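Local coordinates for aldehyde reductase YahK (Escherichia coli, PDB 1UUF), which catalyses the NADPH-dependent reduction of a wide range of aldehydes to their primary alcohols and binds two zinc ions per subunit, at residues A[95-106]-A[155-165]; A[208-217]-A[326-335]. One frame throughout, in Å; residues are numbered along the deposited sequence.

Interaction 1: residues A[95-106]-A[155-165]; sequences VEKYAPGDLVGV and VHERYVLRIRH
The ring of Tyr-98 takes Val-160 CG1 over one face, a CH-pi contact 4.1 Å from CG1 to the ring centroid, while Glu-157 O and Arg-162 CB lie at its edge, near the ring plane. The guanidinium of Arg-162 is covered on both faces: the carboxylate of Asp-102 stacks on one, the planes 15° apart, and the guanidinium of Arg-164 on the other; Leu-103 O and a water lie at its edge. Asp-102 OD1 is 3.5 Å from Arg-162 NH2 but well out of the guanidinium plane, a salt bridge of charge alone, which probably also eases the pairing of the two arginines. These groups flank an antiparallel pairing of strands 103-106 and 161-162 in the GroES-like catalytic domain of the zinc alcohol dehydrogenase family. Gly-105 and Leu-161 form its hydrogen-bonded pair, and Ile-163 N also bonds to Leu-103 O; glycine suits this position because a CB here would be pressed tightly against Ile-163 CD1. Beyond the strands, Glu-157 holds the loop at 95-98. Its CG sits between backbone N and carbonyl carbon (chi1 72°) and the chain then runs extended, carrying the carboxylate to two successive amides: Glu-96 N meets OE1 at 3.2 Å, and Lys-97 N meets the syn lone pair of OE2 at 2.9 Å. A carboxylate, with two acceptors, fits that pair of N-H groups. The Lys-97 chain passes Glu-157 OE2 with its CB and CG, and the bend at chi3 (58°) brings NZ to Glu-157 O at 3.0 Å, from the face opposite that used by Val-160 N. Arg-158 forms its salt bridge outside the contact, with Glu-124, beside Cys-119 of the four-cysteine zinc site. Tyrosine at 98 adds a polar tip to its apolar ring: OH donates to Val-160 O over 2.5 Å, from above the carbonyl plane.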
loop_
_atom_site.group_PDB
_atom_site.type_symbol
_atom_site.label_atom_id
_atom_site.label_comp_id
_atom_site.label_asym_id
_atom_site.label_seq_id
_atom_site.Cartn_x
_atom_site.Cartn_y
_atom_site.Cartn_z
ATOM N N VAL A 95 -12.875 -36.735 -13.402
ATOM C CA VAL A 95 -12.729 -36.154 -12.072
ATOM C C VAL A 95 -11.899 -37.074 -11.184
ATOM O O VAL A 95 -12.170 -38.272 -11.091
ATOM C CB VAL A 95 -14.103 -35.911 -11.416
ATOM C CG1 VAL A 95 -13.926 -35.536 -9.953
ATOM C CG2 VAL A 95 -14.830 -34.797 -12.153
ATOM N N GLU A 96 -10.892 -36.510 -10.526
ATOM C CA GLU A 96 -10.016 -37.305 -9.669
ATOM C C GLU A 96 -10.077 -36.924 -8.195
ATOM O O GLU A 96 -9.697 -37.711 -7.330
ATOM C CB GLU A 96 -8.571 -37.184 -10.156
ATOM C CG GLU A 96 -8.419 -37.300 -11.662
ATOM C CD GLU A 96 -6.971 -37.386 -12.095
ATOM O OE1 GLU A 96 -6.327 -38.416 -11.805
ATOM O OE2 GLU A 96 -6.477 -36.425 -12.721
ATOM N N LYS A 97 -10.562 -35.720 -7.912
ATOM C CA LYS A 97 -10.639 -35.227 -6.540
ATOM C C LYS A 97 -11.887 -35.637 -5.767
ATOM O O LYS A 97 -11.830 -35.825 -4.548
ATOM C CB LYS A 97 -10.562 -33.696 -6.533
ATOM C CG LYS A 97 -9.281 -33.107 -7.103
ATOM C CD LYS A 97 -9.426 -31.607 -7.364
ATOM C CE LYS A 97 -9.786 -30.833 -6.102
ATOM N NZ LYS A 97 -9.940 -29.369 -6.375
ATOM N N TYR A 98 -13.009 -35.777 -6.464
ATOM C CA TYR A 98 -14.266 -36.090 -5.797
ATOM C C TYR A 98 -15.026 -37.330 -6.233
ATOM O O TYR A 98 -14.807 -37.871 -7.313
ATOM C CB TYR A 98 -15.195 -34.880 -5.901
ATOM C CG TYR A 98 -14.550 -33.627 -5.371
ATOM C CD1 TYR A 98 -13.947 -32.706 -6.230
ATOM C CD2 TYR A 98 -14.455 -33.411 -3.999
ATOM C CE1 TYR A 98 -13.255 -31.600 -5.726
ATOM C CE2 TYR A 98 -13.767 -32.320 -3.487
ATOM C CZ TYR A 98 -13.168 -31.423 -4.351
ATOM O OH TYR A 98 -12.452 -30.372 -3.827
ATOM N N ALA A 99 -15.934 -37.754 -5.359
ATOM C CA ALA A 99 -16.780 -38.916 -5.585
ATOM C C ALA A 99 -18.162 -38.651 -4.989
ATOM O O ALA A 99 -18.310 -37.842 -4.070
ATOM C CB ALA A 99 -16.161 -40.142 -4.934
ATOM N N PRO A 100 -19.197 -39.325 -5.510
ATOM C CA PRO A 100 -20.546 -39.119 -4.980
ATOM C C PRO A 100 -20.546 -39.294 -3.466
ATOM O O PRO A 100 -19.896 -40.201 -2.943
ATOM C CB PRO A 100 -21.358 -40.200 -5.690
ATOM C CG PRO A 100 -20.671 -40.296 -7.017
ATOM C CD PRO A 100 -19.212 -40.281 -6.629
ATOM N N GLY A 101 -21.263 -38.419 -2.769
ATOM C CA GLY A 101 -21.328 -38.498 -1.321
ATOM C C GLY A 101 -20.437 -37.499 -0.601
ATOM O O GLY A 101 -20.680 -37.169 0.560
ATOM N N ASP A 102 -19.404 -37.015 -1.282
ATOM C CA ASP A 102 -18.486 -36.050 -0.680
ATOM C C ASP A 102 -19.161 -34.734 -0.312
ATOM O O ASP A 102 -20.063 -34.272 -1.010
ATOM C CB ASP A 102 -17.333 -35.726 -1.631
ATOM C CG ASP A 102 -16.356 -36.869 -1.791
ATOM O OD1 ASP A 102 -16.438 -37.851 -1.022
ATOM O OD2 ASP A 102 -15.489 -36.771 -2.686
ATOM N N LEU A 103 -18.718 -34.142 0.793
ATOM C CA LEU A 103 -19.225 -32.845 1.224
ATOM C C LEU A 103 -18.295 -31.857 0.535
ATOM O O LEU A 103 -17.072 -31.934 0.687
ATOM C CB LEU A 103 -19.128 -32.691 2.744
ATOM C CG LEU A 103 -20.029 -33.616 3.566
ATOM C CD1 LEU A 103 -19.847 -33.328 5.049
ATOM C CD2 LEU A 103 -21.480 -33.404 3.160
ATOM N N VAL A 104 -18.869 -30.939 -0.235
ATOM C CA VAL A 104 -18.067 -29.975 -0.978
ATOM C C VAL A 104 -18.574 -28.549 -0.891
ATOM O O VAL A 104 -19.688 -28.292 -0.443
ATOM C CB VAL A 104 -18.011 -30.346 -2.469
ATOM C CG1 VAL A 104 -17.200 -31.621 -2.666
ATOM C CG2 VAL A 104 -19.428 -30.530 -3.002
ATOM N N GLY A 105 -17.736 -27.623 -1.341
ATOM C CA GLY A 105 -18.113 -26.226 -1.329
ATOM C C GLY A 105 -17.678 -25.534 -2.605
ATOM O O GLY A 105 -16.789 -26.011 -3.313
ATOM N N VAL A 106 -18.335 -24.415 -2.901
ATOM C CA VAL A 106 -18.024 -23.607 -4.070
ATOM C C VAL A 106 -18.075 -22.161 -3.603
ATOM O O VAL A 106 -18.991 -21.774 -2.871
ATOM C CB VAL A 106 -19.054 -23.801 -5.195
ATOM C CG1 VAL A 106 -18.717 -22.887 -6.371
ATOM C CG2 VAL A 106 -19.058 -25.254 -5.645
ATOM N N VAL A 155 -19.887 -27.669 -11.418
ATOM C CA VAL A 155 -18.627 -26.938 -11.476
ATOM C C VAL A 155 -17.431 -27.826 -11.794
ATOM O O VAL A 155 -17.362 -28.973 -11.350
ATOM C CB VAL A 155 -18.358 -26.246 -10.111
ATOM C CG1 VAL A 155 -17.110 -25.366 -10.188
ATOM C CG2 VAL A 155 -19.573 -25.431 -9.691
ATOM N N HIS A 156 -16.495 -27.280 -12.568
ATOM C CA HIS A 156 -15.260 -27.974 -12.934
ATOM C C HIS A 156 -14.583 -28.295 -11.598
ATOM O O HIS A 156 -14.486 -27.423 -10.737
ATOM C CB HIS A 156 -14.394 -27.032 -13.777
ATOM C CG HIS A 156 -13.109 -27.635 -14.252
ATOM N ND1 HIS A 156 -12.093 -28.002 -13.395
ATOM C CD2 HIS A 156 -12.663 -27.910 -15.501
ATOM C CE1 HIS A 156 -11.077 -28.475 -14.094
ATOM N NE2 HIS A 156 -11.396 -28.429 -15.375
ATOM N N GLU A 157 -14.110 -29.529 -11.422
ATOM C CA GLU A 157 -13.511 -29.922 -10.144
ATOM C C GLU A 157 -12.359 -29.064 -9.633
ATOM O O GLU A 157 -12.087 -29.063 -8.433
ATOM C CB GLU A 157 -13.065 -31.390 -10.165
ATOM C CG GLU A 157 -11.848 -31.688 -11.014
ATOM C CD GLU A 157 -11.197 -33.012 -10.637
ATOM O OE1 GLU A 157 -10.367 -33.513 -11.422
ATOM O OE2 GLU A 157 -11.508 -33.547 -9.550
ATOM N N ARG A 158 -11.682 -28.333 -10.512
ATOM C CA ARG A 158 -10.576 -27.496 -10.053
ATOM C C ARG A 158 -11.070 -26.402 -9.113
ATOM O O ARG A 158 -10.322 -25.909 -8.264
ATOM C CB ARG A 158 -9.845 -26.848 -11.238
ATOM C CG ARG A 158 -8.834 -25.768 -10.821
ATOM C CD ARG A 158 -7.951 -25.327 -11.980
ATOM N NE ARG A 158 -7.019 -24.269 -11.591
ATOM C CZ ARG A 158 -5.969 -23.896 -12.318
ATOM N NH1 ARG A 158 -5.713 -24.498 -13.473
ATOM N NH2 ARG A 158 -5.171 -22.925 -11.890
ATOM N N TYR A 159 -12.341 -26.039 -9.247
ATOM C CA TYR A 159 -12.901 -24.974 -8.428
ATOM C C TYR A 159 -13.845 -25.437 -7.331
ATOM O O TYR A 159 -14.525 -24.625 -6.705
ATOM C CB TYR A 159 -13.584 -23.957 -9.344
ATOM C CG TYR A 159 -12.676 -23.541 -10.477
ATOM C CD1 TYR A 159 -12.601 -24.294 -11.652
ATOM C CD2 TYR A 159 -11.817 -22.453 -10.338
ATOM C CE1 TYR A 159 -11.684 -23.974 -12.654
ATOM C CE2 TYR A 159 -10.898 -22.126 -11.331
ATOM C CZ TYR A 159 -10.837 -22.890 -12.484
ATOM O OH TYR A 159 -9.913 -22.577 -13.453
ATOM N N VAL A 160 -13.884 -26.743 -7.097
ATOM C CA VAL A 160 -14.734 -27.301 -6.051
ATOM C C VAL A 160 -13.832 -27.620 -4.866
ATOM O O VAL A 160 -12.758 -28.193 -5.042
ATOM C CB VAL A 160 -15.434 -28.591 -6.526
ATOM C CG1 VAL A 160 -16.241 -29.204 -5.381
ATOM C CG2 VAL A 160 -16.356 -28.272 -7.700
ATOM N N LEU A 161 -14.274 -27.244 -3.671
ATOM C CA LEU A 161 -13.506 -27.464 -2.443
ATOM C C LEU A 161 -14.059 -28.626 -1.634
ATOM O O LEU A 161 -15.245 -28.923 -1.703
ATOM C CB LEU A 161 -13.539 -26.207 -1.569
ATOM C CG LEU A 161 -12.918 -24.898 -2.069
ATOM C CD1 LEU A 161 -11.463 -25.131 -2.431
ATOM C CD2 LEU A 161 -13.693 -24.367 -3.267
ATOM N N ARG A 162 -13.196 -29.270 -0.852
ATOM C CA ARG A 162 -13.617 -30.389 -0.016
ATOM C C ARG A 162 -13.854 -29.903 1.413
ATOM O O ARG A 162 -12.994 -29.239 1.994
ATOM C CB ARG A 162 -12.536 -31.477 -0.008
ATOM C CG ARG A 162 -12.910 -32.747 0.759
ATOM C CD ARG A 162 -14.070 -33.476 0.088
ATOM N NE ARG A 162 -14.399 -34.737 0.748
ATOM C CZ ARG A 162 -13.641 -35.830 0.701
ATOM N NH1 ARG A 162 -12.503 -35.827 0.020
ATOM N NH2 ARG A 162 -14.019 -36.928 1.344
ATOM N N ILE A 163 -15.023 -30.227 1.964
ATOM C CA ILE A 163 -15.368 -29.847 3.333
ATOM C C ILE A 163 -15.007 -31.001 4.264
ATOM O O ILE A 163 -15.404 -32.143 4.027
ATOM C CB ILE A 163 -16.877 -29.557 3.482
ATOM C CG1 ILE A 163 -17.281 -28.413 2.549
ATOM C CG2 ILE A 163 -17.214 -29.243 4.937
ATOM C CD1 ILE A 163 -16.435 -27.170 2.683
ATOM N N ARG A 164 -14.250 -30.692 5.314
ATOM C CA ARG A 164 -13.813 -31.693 6.281
ATOM C C ARG A 164 -14.519 -31.563 7.634
ATOM O O ARG A 164 -14.318 -32.389 8.530
ATOM C CB ARG A 164 -12.298 -31.600 6.480
ATOM C CG ARG A 164 -11.475 -31.946 5.237
ATOM C CD ARG A 164 -11.650 -33.405 4.824
ATOM N NE ARG A 164 -10.808 -33.751 3.681
ATOM C CZ ARG A 164 -10.717 -34.969 3.154
ATOM N NH1 ARG A 164 -11.415 -35.975 3.666
ATOM N NH2 ARG A 164 -9.925 -35.184 2.112
ATOM N N HIS A 165 -15.333 -30.523 7.782
ATOM C CA HIS A 165 -16.091 -30.313 9.014
ATOM C C HIS A 165 -17.144 -31.413 9.112
ATOM O O HIS A 165 -17.520 -32.009 8.103
ATOM C CB HIS A 165 -16.846 -28.984 8.974
ATOM C CG HIS A 165 -15.980 -27.770 9.093
ATOM N ND1 HIS A 165 -16.018 -26.938 10.191
ATOM C CD2 HIS A 165 -15.103 -27.211 8.227
ATOM C CE1 HIS A 165 -15.207 -25.913 9.991
ATOM N NE2 HIS A 165 -14.640 -26.055 8.807
HETATM O O HOH W 1 -11.178 -34.376 -2.192
HETATM O O HOH W 2 -16.984 -35.710 2.575
#

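Interaction 2: residues A[208-217]-A[326-335]; sequences HMGIKLAHAM and FCAEHGIVAD
Ala-216 CB packs against Ile-332 CD1 and, at 3.9 Å, against CE2 of Phe-326, where helix 205-216 of the Rossmann-type nucleotide-binding domain meets the end of helix 317-330 and the extended chain after it. Gly-331 ends that helix in a Schellman motif, its positive phi suiting glycine, and the chain turns to lay Ile-332 on the facing helix. Ile-332 CG1 is anti to the carbonyl carbon and the chain runs straight on (chi2 171°), carrying CD1 to Ala-216; the 3.3 Å between Ile-332 CD1 and Ala-216 CB is tighter than usual van der Waals contact, and the small alanine suits so close an approach. The other branch, CG2, faces Leu-213 CD2, which also touches Cys-327 SG. Met-209 is bent at chi2 and chi3, a flexible thioether folded so that SD lies 3.9 Å from Ala-334 CB. At the polar end, Lys-212 is extended to CE and then turns at chi4 (-84°), bringing NZ 3.0 Å from Val-333 O, nearly along the C=O axis, and 3.2 Å from Asp-335 OD1, which it meets in a salt bridge from above the carboxylate plane. A water joins the same NZ to Val-333 N. His-208 holds an unusual first torsion (chi1 102°), off the staggered values; its ND1 bonds to Gly-205 O within its own helix, and with the second bond at NE2 this probably fixes the ring's rotation: NE2 accepts from Asp-335 N at 3.1 Å, nearly straight.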
loop_
_atom_site.group_PDB
_atom_site.type_symbol
_atom_site.label_atom_id
_atom_site.label_comp_id
_atom_site.label_asym_id
_atom_site.label_seq_id
_atom_site.Cartn_x
_atom_site.Cartn_y
_atom_site.Cartn_z
ATOM N N HIS A 208 -16.660 -10.395 11.603
ATOM C CA HIS A 208 -16.703 -11.484 12.566
ATOM C C HIS A 208 -15.786 -12.636 12.152
ATOM O O HIS A 208 -15.199 -13.298 13.008
ATOM C CB HIS A 208 -18.165 -11.925 12.826
ATOM C CG HIS A 208 -18.593 -13.175 12.117
ATOM N ND1 HIS A 208 -18.808 -13.232 10.757
ATOM C CD2 HIS A 208 -18.927 -14.396 12.600
ATOM C CE1 HIS A 208 -19.259 -14.431 10.433
ATOM N NE2 HIS A 208 -19.341 -15.158 11.534
ATOM N N MET A 209 -15.620 -12.850 10.848
ATOM C CA MET A 209 -14.726 -13.911 10.384
ATOM C C MET A 209 -13.278 -13.464 10.546
ATOM O O MET A 209 -12.401 -14.269 10.859
ATOM C CB MET A 209 -14.981 -14.259 8.914
ATOM C CG MET A 209 -16.216 -15.113 8.667
ATOM S SD MET A 209 -16.351 -16.544 9.776
ATOM C CE MET A 209 -14.709 -17.262 9.689
ATOM N N GLY A 210 -13.028 -12.176 10.326
ATOM C CA GLY A 210 -11.673 -11.661 10.466
ATOM C C GLY A 210 -11.176 -11.818 11.893
ATOM O O GLY A 210 -10.019 -12.173 12.132
ATOM N N ILE A 211 -12.055 -11.558 12.853
ATOM C CA ILE A 211 -11.691 -11.687 14.259
ATOM C C ILE A 211 -11.456 -13.158 14.605
ATOM O O ILE A 211 -10.435 -13.510 15.194
ATOM C CB ILE A 211 -12.797 -11.102 15.160
ATOM C CG1 ILE A 211 -12.924 -9.600 14.887
ATOM C CG2 ILE A 211 -12.471 -11.353 16.629
ATOM C CD1 ILE A 211 -14.085 -8.934 15.601
ATOM N N LYS A 212 -12.403 -14.014 14.234
ATOM C CA LYS A 212 -12.280 -15.444 14.499
ATOM C C LYS A 212 -10.980 -16.008 13.935
ATOM O O LYS A 212 -10.248 -16.737 14.615
ATOM C CB LYS A 212 -13.440 -16.211 13.857
ATOM C CG LYS A 212 -14.772 -16.129 14.573
ATOM C CD LYS A 212 -15.849 -16.761 13.691
ATOM C CE LYS A 212 -17.191 -16.890 14.392
ATOM N NZ LYS A 212 -17.263 -18.122 15.228
ATOM N N LEU A 213 -10.696 -15.677 12.682
ATOM C CA LEU A 213 -9.505 -16.196 12.022
ATOM C C LEU A 213 -8.198 -15.606 12.533
ATOM O O LEU A 213 -7.227 -16.335 12.728
ATOM C CB LEU A 213 -9.622 -15.996 10.509
ATOM C CG LEU A 213 -10.794 -16.750 9.867
ATOM C CD1 LEU A 213 -10.907 -16.356 8.400
ATOM C CD2 LEU A 213 -10.586 -18.251 9.996
ATOM N N ALA A 214 -8.164 -14.295 12.748
ATOM C CA ALA A 214 -6.946 -13.659 13.245
ATOM C C ALA A 214 -6.620 -14.235 14.619
ATOM O O ALA A 214 -5.455 -14.451 14.955
ATOM C CB ALA A 214 -7.136 -12.148 13.340
ATOM N N HIS A 215 -7.660 -14.480 15.410
ATOM C CA HIS A 215 -7.478 -15.042 16.742
ATOM C C HIS A 215 -6.932 -16.462 16.643
ATOM O O HIS A 215 -5.997 -16.832 17.358
ATOM C CB HIS A 215 -8.813 -15.059 17.498
ATOM C CG HIS A 215 -8.752 -15.783 18.806
ATOM N ND1 HIS A 215 -7.969 -15.357 19.857
ATOM C CD2 HIS A 215 -9.357 -16.921 19.225
ATOM C CE1 HIS A 215 -8.093 -16.201 20.867
ATOM N NE2 HIS A 215 -8.929 -17.159 20.509
ATOM N N ALA A 216 -7.515 -17.254 15.746
ATOM C CA ALA A 216 -7.094 -18.638 15.561
ATOM C C ALA A 216 -5.663 -18.733 15.045
ATOM O O ALA A 216 -4.962 -19.709 15.318
ATOM C CB ALA A 216 -8.045 -19.345 14.611
ATOM N N MET A 217 -5.232 -17.721 14.297
ATOM C CA MET A 217 -3.878 -17.689 13.756
ATOM C C MET A 217 -2.859 -17.328 14.827
ATOM O O MET A 217 -1.651 -17.398 14.599
ATOM C CB MET A 217 -3.794 -16.693 12.605
ATOM C CG MET A 217 -4.497 -17.167 11.352
ATOM S SD MET A 217 -4.380 -15.947 10.038
ATOM C CE MET A 217 -5.637 -16.519 8.957
ATOM N N PHE A 326 -7.894 -25.809 7.653
ATOM C CA PHE A 326 -7.508 -25.111 8.878
ATOM C C PHE A 326 -8.730 -24.937 9.782
ATOM O O PHE A 326 -8.679 -25.217 10.979
ATOM C CB PHE A 326 -6.924 -23.738 8.510
ATOM C CG PHE A 326 -6.566 -22.877 9.691
ATOM C CD1 PHE A 326 -5.360 -23.052 10.362
ATOM C CD2 PHE A 326 -7.425 -21.868 10.110
ATOM C CE1 PHE A 326 -5.015 -22.226 11.436
ATOM C CE2 PHE A 326 -7.091 -21.038 11.180
ATOM C CZ PHE A 326 -5.883 -21.218 11.843
ATOM N N CYS A 327 -9.836 -24.473 9.206
ATOM C CA CYS A 327 -11.051 -24.273 9.979
ATOM C C CYS A 327 -11.616 -25.592 10.496
ATOM O O CYS A 327 -12.155 -25.650 11.600
ATOM C CB CYS A 327 -12.103 -23.545 9.137
ATOM S SG CYS A 327 -11.693 -21.801 8.836
ATOM N N ALA A 328 -11.488 -26.654 9.709
ATOM C CA ALA A 328 -12.003 -27.950 10.142
ATOM C C ALA A 328 -11.199 -28.450 11.338
ATOM O O ALA A 328 -11.762 -28.926 12.326
ATOM C CB ALA A 328 -11.926 -28.965 9.002
ATOM N N GLU A 329 -9.880 -28.332 11.254
ATOM C CA GLU A 329 -9.025 -28.795 12.340
ATOM C C GLU A 329 -9.181 -27.971 13.610
ATOM O O GLU A 329 -8.993 -28.489 14.710
ATOM C CB GLU A 329 -7.555 -28.809 11.903
ATOM C CG GLU A 329 -7.017 -27.484 11.409
ATOM C CD GLU A 329 -5.526 -27.538 11.123
ATOM O OE1 GLU A 329 -5.096 -28.428 10.359
ATOM O OE2 GLU A 329 -4.784 -26.689 11.662
ATOM N N HIS A 330 -9.536 -26.699 13.461
ATOM C CA HIS A 330 -9.706 -25.816 14.610
ATOM C C HIS A 330 -11.153 -25.619 15.051
ATOM O O HIS A 330 -11.418 -24.895 16.010
ATOM C CB HIS A 330 -9.068 -24.458 14.312
ATOM C CG HIS A 330 -7.574 -24.502 14.235
ATOM N ND1 HIS A 330 -6.771 -24.526 15.356
ATOM C CD2 HIS A 330 -6.738 -24.568 13.172
ATOM C CE1 HIS A 330 -5.505 -24.604 14.986
ATOM N NE2 HIS A 330 -5.457 -24.632 13.667
ATOM N N GLY A 331 -12.086 -26.262 14.355
ATOM C CA GLY A 331 -13.491 -26.142 14.707
ATOM C C GLY A 331 -14.060 -24.753 14.496
ATOM O O GLY A 331 -14.957 -24.314 15.218
ATOM N N ILE A 332 -13.543 -24.061 13.490
ATOM C CA ILE A 332 -13.993 -22.714 13.183
ATOM C C ILE A 332 -15.112 -22.707 12.153
ATOM O O ILE A 332 -14.994 -23.317 11.094
ATOM C CB ILE A 332 -12.832 -21.870 12.632
ATOM C CG1 ILE A 332 -11.723 -21.780 13.682
ATOM C CG2 ILE A 332 -13.333 -20.483 12.235
ATOM C CD1 ILE A 332 -10.453 -21.148 13.169
ATOM N N VAL A 333 -16.200 -22.021 12.481
ATOM C CA VAL A 333 -17.340 -21.886 11.583
ATOM C C VAL A 333 -17.890 -20.480 11.764
ATOM O O VAL A 333 -17.504 -19.773 12.697
ATOM C CB VAL A 333 -18.474 -22.892 11.902
ATOM C CG1 VAL A 333 -17.968 -24.309 11.751
ATOM C CG2 VAL A 333 -19.008 -22.659 13.305
ATOM N N ALA A 334 -18.786 -20.077 10.873
ATOM C CA ALA A 334 -19.391 -18.755 10.960
ATOM C C ALA A 334 -20.574 -18.811 11.918
ATOM O O ALA A 334 -21.140 -19.881 12.143
ATOM C CB ALA A 334 -19.873 -18.310 9.581
ATOM N N ASP A 335 -20.927 -17.668 12.501
ATOM C CA ASP A 335 -22.086 -17.591 13.388
ATOM C C ASP A 335 -23.199 -17.223 12.419
ATOM O O ASP A 335 -23.153 -16.168 11.791
ATOM C CB ASP A 335 -21.905 -16.499 14.440
ATOM C CG ASP A 335 -20.706 -16.748 15.331
ATOM O OD1 ASP A 335 -20.416 -17.927 15.620
ATOM O OD2 ASP A 335 -20.060 -15.768 15.753
HETATM O O HOH W 3 -16.060 -20.746 15.272
#

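Overall arrangement
Interaction 1 lies inside the GroES-like catalytic domain, whereas interaction 2 joins a helix of the nucleotide-binding domain to the chain around 326-335. The first is the larger contact and mostly buried, 833 against 477 Å², and couples strand pairing with carboxylate-to-amide bonds; the second is partly buried, apolar around Ala-216, Leu-213 and Ile-332, and polar at the other end, where a lysine and a histidine of the helix bind the chain at 333-335. They hold different elements, yet helix 317-330 serves both: Leu-161 packs on its earlier part, at Ile-317, Gln-321 and Leu-324, and Cys-327 belongs to interaction 2. The two contacts touch where His-165 packs on Cys-327 and Val-333, their centres about 21 Å apart.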